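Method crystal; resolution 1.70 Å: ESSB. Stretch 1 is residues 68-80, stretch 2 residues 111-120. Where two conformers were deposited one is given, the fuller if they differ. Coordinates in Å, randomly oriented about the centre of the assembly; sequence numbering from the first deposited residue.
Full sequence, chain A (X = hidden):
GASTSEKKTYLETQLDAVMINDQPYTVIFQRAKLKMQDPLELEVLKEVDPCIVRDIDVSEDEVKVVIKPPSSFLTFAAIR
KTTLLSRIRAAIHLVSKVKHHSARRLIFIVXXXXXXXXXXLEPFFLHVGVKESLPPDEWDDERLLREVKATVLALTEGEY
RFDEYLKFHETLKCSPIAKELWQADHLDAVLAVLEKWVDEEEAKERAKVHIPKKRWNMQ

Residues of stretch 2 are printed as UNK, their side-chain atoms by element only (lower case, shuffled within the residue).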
# COMPACT_ATOMS: atom_id res chain seq x y z
N LYS A 68 -13.85 -4.78 -6.01
CA LYS A 68 -13.84 -4.76 -7.49
C LYS A 68 -13.35 -3.42 -8.08
O LYS A 68 -14.15 -2.40 -8.24
CB LYS A 68 -15.24 -5.09 -7.95
CG LYS A 68 -15.76 -6.38 -7.37
CD LYS A 68 -17.23 -6.60 -7.78
CE LYS A 68 -18.19 -5.55 -7.22
NZ LYS A 68 -19.64 -5.90 -7.49
N PRO A 69 -12.05 -3.33 -8.38
CA PRO A 69 -11.52 -2.17 -9.07
C PRO A 69 -11.95 -2.15 -10.52
O PRO A 69 -12.39 -3.18 -11.05
CB PRO A 69 -10.00 -2.32 -9.01
CG PRO A 69 -9.75 -3.69 -8.43
CD PRO A 69 -11.02 -4.35 -8.13
N PRO A 70 -11.84 -0.97 -11.11
CA PRO A 70 -12.00 -0.87 -12.62
C PRO A 70 -11.12 -1.92 -13.32
O PRO A 70 -9.96 -2.17 -12.90
CB PRO A 70 -11.47 0.54 -12.95
CG PRO A 70 -11.71 1.36 -11.61
CD PRO A 70 -11.29 0.28 -10.57
N SER A 71 -11.65 -2.55 -14.38
CA SER A 71 -10.86 -3.59 -15.10
C SER A 71 -9.56 -3.09 -15.73
O SER A 71 -8.65 -3.91 -16.05
CB SER A 71 -11.71 -4.32 -16.13
OG SER A 71 -12.42 -3.37 -16.88
N SER A 72 -9.44 -1.78 -15.95
CA SER A 72 -8.22 -1.20 -16.49
C SER A 72 -7.18 -0.69 -15.49
O SER A 72 -6.12 -0.16 -15.90
CB SER A 72 -8.59 -0.06 -17.50
OG SER A 72 -9.09 1.10 -16.79
N PHE A 73 -7.47 -0.82 -14.19
CA PHE A 73 -6.43 -0.52 -13.19
C PHE A 73 -5.27 -1.51 -13.34
O PHE A 73 -5.51 -2.65 -13.80
CB PHE A 73 -6.99 -0.61 -11.80
CG PHE A 73 -7.49 0.70 -11.25
CD1 PHE A 73 -7.83 1.77 -12.05
CD2 PHE A 73 -7.65 0.83 -9.88
CE1 PHE A 73 -8.29 2.98 -11.50
CE2 PHE A 73 -8.11 2.01 -9.33
CZ PHE A 73 -8.43 3.12 -10.14
N LEU A 74 -4.04 -1.01 -13.05
CA LEU A 74 -2.75 -1.74 -13.11
C LEU A 74 -2.31 -2.23 -11.71
O LEU A 74 -2.47 -1.52 -10.70
CB LEU A 74 -1.60 -0.84 -13.65
CG LEU A 74 -1.33 -0.24 -15.05
CD1 LEU A 74 -1.91 -1.03 -16.17
CD2 LEU A 74 -1.73 1.28 -15.10
N THR A 75 -1.74 -3.42 -11.67
CA THR A 75 -1.22 -3.98 -10.45
C THR A 75 0.09 -3.38 -10.11
O THR A 75 0.74 -2.71 -10.94
CB THR A 75 -0.98 -5.51 -10.68
OG1 THR A 75 -0.01 -5.65 -11.73
CG2 THR A 75 -2.27 -6.15 -11.21
N PHE A 76 0.49 -3.64 -8.86
CA PHE A 76 1.77 -3.19 -8.38
C PHE A 76 2.88 -3.79 -9.28
O PHE A 76 3.79 -3.09 -9.72
CB PHE A 76 1.93 -3.69 -6.94
CG PHE A 76 3.17 -3.15 -6.28
CD1 PHE A 76 4.41 -3.80 -6.40
CD2 PHE A 76 3.12 -1.94 -5.53
CE1 PHE A 76 5.51 -3.31 -5.76
CE2 PHE A 76 4.24 -1.47 -4.83
CZ PHE A 76 5.43 -2.17 -4.98
N ALA A 77 2.81 -5.08 -9.56
CA ALA A 77 3.88 -5.64 -10.42
C ALA A 77 3.96 -5.01 -11.82
O ALA A 77 5.08 -4.80 -12.36
CB ALA A 77 3.84 -7.16 -10.43
N ALA A 78 2.82 -4.56 -12.40
CA ALA A 78 2.87 -3.84 -13.65
C ALA A 78 3.62 -2.51 -13.56
O ALA A 78 4.34 -2.13 -14.50
CB ALA A 78 1.44 -3.61 -14.22
N ILE A 79 3.41 -1.75 -12.48
CA ILE A 79 4.15 -0.51 -12.33
C ILE A 79 5.63 -0.77 -12.13
O ILE A 79 6.46 0.02 -12.58
CB ILE A 79 3.52 0.40 -11.23
CG1 ILE A 79 2.01 0.47 -11.50
CG2 ILE A 79 4.22 1.71 -11.21
CD1 ILE A 79 1.68 1.15 -12.91
N ARG A 80 5.95 -1.86 -11.45
CA ARG A 80 7.34 -2.27 -11.19
C ARG A 80 8.14 -2.45 -12.53
O ARG A 80 9.37 -2.29 -12.57
CB ARG A 80 7.36 -3.51 -10.26
CG ARG A 80 8.78 -4.16 -9.87
CD ARG A 80 9.88 -3.27 -9.16
NE ARG A 80 11.17 -3.98 -9.11
CZ ARG A 80 12.07 -3.99 -10.10
NH1 ARG A 80 11.84 -3.30 -11.23
NH2 ARG A 80 13.21 -4.67 -9.96
N UNK A 111 0.92 -2.32 1.41
CA UNK A 111 1.77 -3.39 0.94
C UNK A 111 1.43 -3.61 -0.54
O UNK A 111 0.37 -3.19 -0.95
s UNK A 111 -0.00 -5.35 1.78
c UNK A 111 1.74 -4.64 1.80
N UNK A 112 2.31 -4.27 -1.31
CA UNK A 112 2.09 -4.39 -2.76
C UNK A 112 0.80 -5.15 -3.08
O UNK A 112 0.12 -4.73 -4.04
c UNK A 112 4.42 -4.58 -2.31
c UNK A 112 3.36 -5.17 -3.24
c UNK A 112 3.72 -4.53 -0.94
N UNK A 113 0.40 -6.11 -2.26
CA UNK A 113 -0.80 -6.94 -2.56
C UNK A 113 -2.04 -6.07 -2.44
O UNK A 113 -3.13 -6.42 -2.98
c UNK A 113 -2.06 -10.31 -1.01
o UNK A 113 -2.65 -11.31 -1.50
o UNK A 113 -1.64 -10.26 0.18
c UNK A 113 -1.90 -9.15 -1.98
c UNK A 113 -0.95 -8.08 -1.55
N UNK A 114 -1.94 -4.99 -1.68
CA UNK A 114 -3.10 -4.16 -1.40
C UNK A 114 -3.24 -2.92 -2.25
O UNK A 114 -4.05 -2.05 -1.95
c UNK A 114 -4.49 -3.47 0.59
c UNK A 114 -3.11 -3.79 0.09
o UNK A 114 -5.51 -4.04 0.14
n UNK A 114 -4.54 -2.53 1.55
N UNK A 115 -2.40 -2.82 -3.28
CA UNK A 115 -2.44 -1.60 -4.06
C UNK A 115 -2.72 -1.83 -5.54
O UNK A 115 -2.15 -2.73 -6.12
c UNK A 115 0.82 0.11 -2.72
c UNK A 115 -1.54 1.00 -2.42
c UNK A 115 -1.10 -0.94 -3.99
c UNK A 115 -0.67 -0.27 -2.68
N UNK A 116 -3.53 -0.97 -6.14
CA UNK A 116 -3.61 -0.92 -7.63
C UNK A 116 -3.51 0.52 -8.08
O UNK A 116 -3.60 1.44 -7.25
c UNK A 116 -5.05 -3.02 -7.68
c UNK A 116 -4.88 -1.59 -8.13
c UNK A 116 -5.43 -3.73 -10.51
se UNK A 116 -6.39 -3.86 -8.81
N UNK A 117 -3.31 0.75 -9.39
CA UNK A 117 -2.96 2.10 -9.89
C UNK A 117 -3.79 2.49 -11.06
O UNK A 117 -4.12 1.63 -11.81
c UNK A 117 1.19 1.48 -6.96
c UNK A 117 -1.47 2.13 -10.36
c UNK A 117 0.08 2.96 -8.54
c UNK A 117 -0.25 0.59 -8.74
c UNK A 117 0.59 0.38 -7.60
c UNK A 117 -0.53 1.87 -9.18
c UNK A 117 0.91 2.78 -7.42
N UNK A 118 -4.10 3.76 -11.18
CA UNK A 118 -4.95 4.21 -12.32
C UNK A 118 -4.06 4.59 -13.44
O UNK A 118 -2.87 4.42 -13.32
n UNK A 118 -5.96 7.56 -10.95
c UNK A 118 -5.17 6.64 -11.50
o UNK A 118 -3.95 6.84 -11.70
c UNK A 118 -5.89 5.36 -11.89
N UNK A 119 -4.66 5.13 -14.51
CA UNK A 119 -3.94 5.54 -15.73
C UNK A 119 -2.88 6.63 -15.46
O UNK A 119 -1.90 6.71 -16.20
n UNK A 119 -9.29 4.07 -18.58
c UNK A 119 -9.18 5.36 -18.22
c UNK A 119 -5.83 4.87 -17.39
c UNK A 119 -6.72 5.30 -18.58
c UNK A 119 -4.96 6.00 -16.80
n UNK A 119 -10.29 6.03 -17.89
n UNK A 119 -7.97 5.96 -18.21
N UNK A 120 -3.08 7.45 -14.42
CA UNK A 120 -2.12 8.53 -13.99
C UNK A 120 -1.16 8.12 -12.89
O UNK A 120 -0.58 8.98 -12.23
c UNK A 120 -2.88 9.78 -13.55
O HOH W 1 -1.42 -5.09 -7.03

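Position 111 carries one carbon and then one sulfur, the pattern of cysteine. Cys 111 points away from stretch 1 and touches nothing there. At position 112 three carbons close a ring onto the backbone N, which only proline does. Its CB lies 3.6 Å from the centroid of the Phe 76 ring, 12° off the normal, a CH-pi contact over the face; this is Pro 112. Position 113 has three carbons, the third bearing two oxygens: a carboxylate, hence Glu 113, directed away. Position 114 has two carbons, the second bearing one oxygen and one nitrogen, so the amide of Asn 114, also directed away.

Position 115 shows four carbons forked at the second, the leucine skeleton. Leu 115 reaches Phe 76, with CD1 4.2 Å from Phe 76 CD2. Position 116 is an unbranched run of two carbons, selenium and a carbon, which identifies selenomethionine, Met 116. Its SE sits 3.4 Å from Pro 69 CG, and its CE 3.7 Å from Phe 73 CB. Position 117 holds one carbon followed by a six-carbon ring with no further atom, so Phe 117. Over one face of that ring lies Ile 79 CG1, 4.0 Å from the centroid and 29° off the normal.

Position 118 repeats the two-carbon amide pattern. Asn 118 places CB 3.4 Å from Phe 73 CE1, while the end of its side chain leads away, its OD1 accepting a weak hydrogen bond from the backbone N of position 120 (2.9 Å, 123°). Position 119 has three carbons, a nitrogen, then a carbon with two more nitrogens: the guanidinium of Arg 119. Its NH1 comes within 3.5 Å of Ser 72 OG, but the angle is too poor for a hydrogen bond. Position 120 has a single carbon, Ala 120, pointing away.

The contact is anchored by an antiparallel pair: Leu 74 N donates to Phe 117 O (2.9 Å, 166°) and Phe 117 N to Leu 74 O (2.8 Å, 141°). Side chains of this pair lie on one face of the sheet, while Met 116 projects to the other, the face shared with Thr 75. Beyond the pair stretch 1 turns into a helix, capped by Thr 75 OG1 accepting from Ala 78 N at 3.1 Å. A water bridges there, its O accepting from Phe 76 N (3.0 Å) and donating to Leu 115 O (2.6 Å). Phe 76 and Ile 79 point toward stretch 2, packing the helix against Phe 117; 726 Å² is buried in total.

Stretch 2 111-120: CPENLMFNRA
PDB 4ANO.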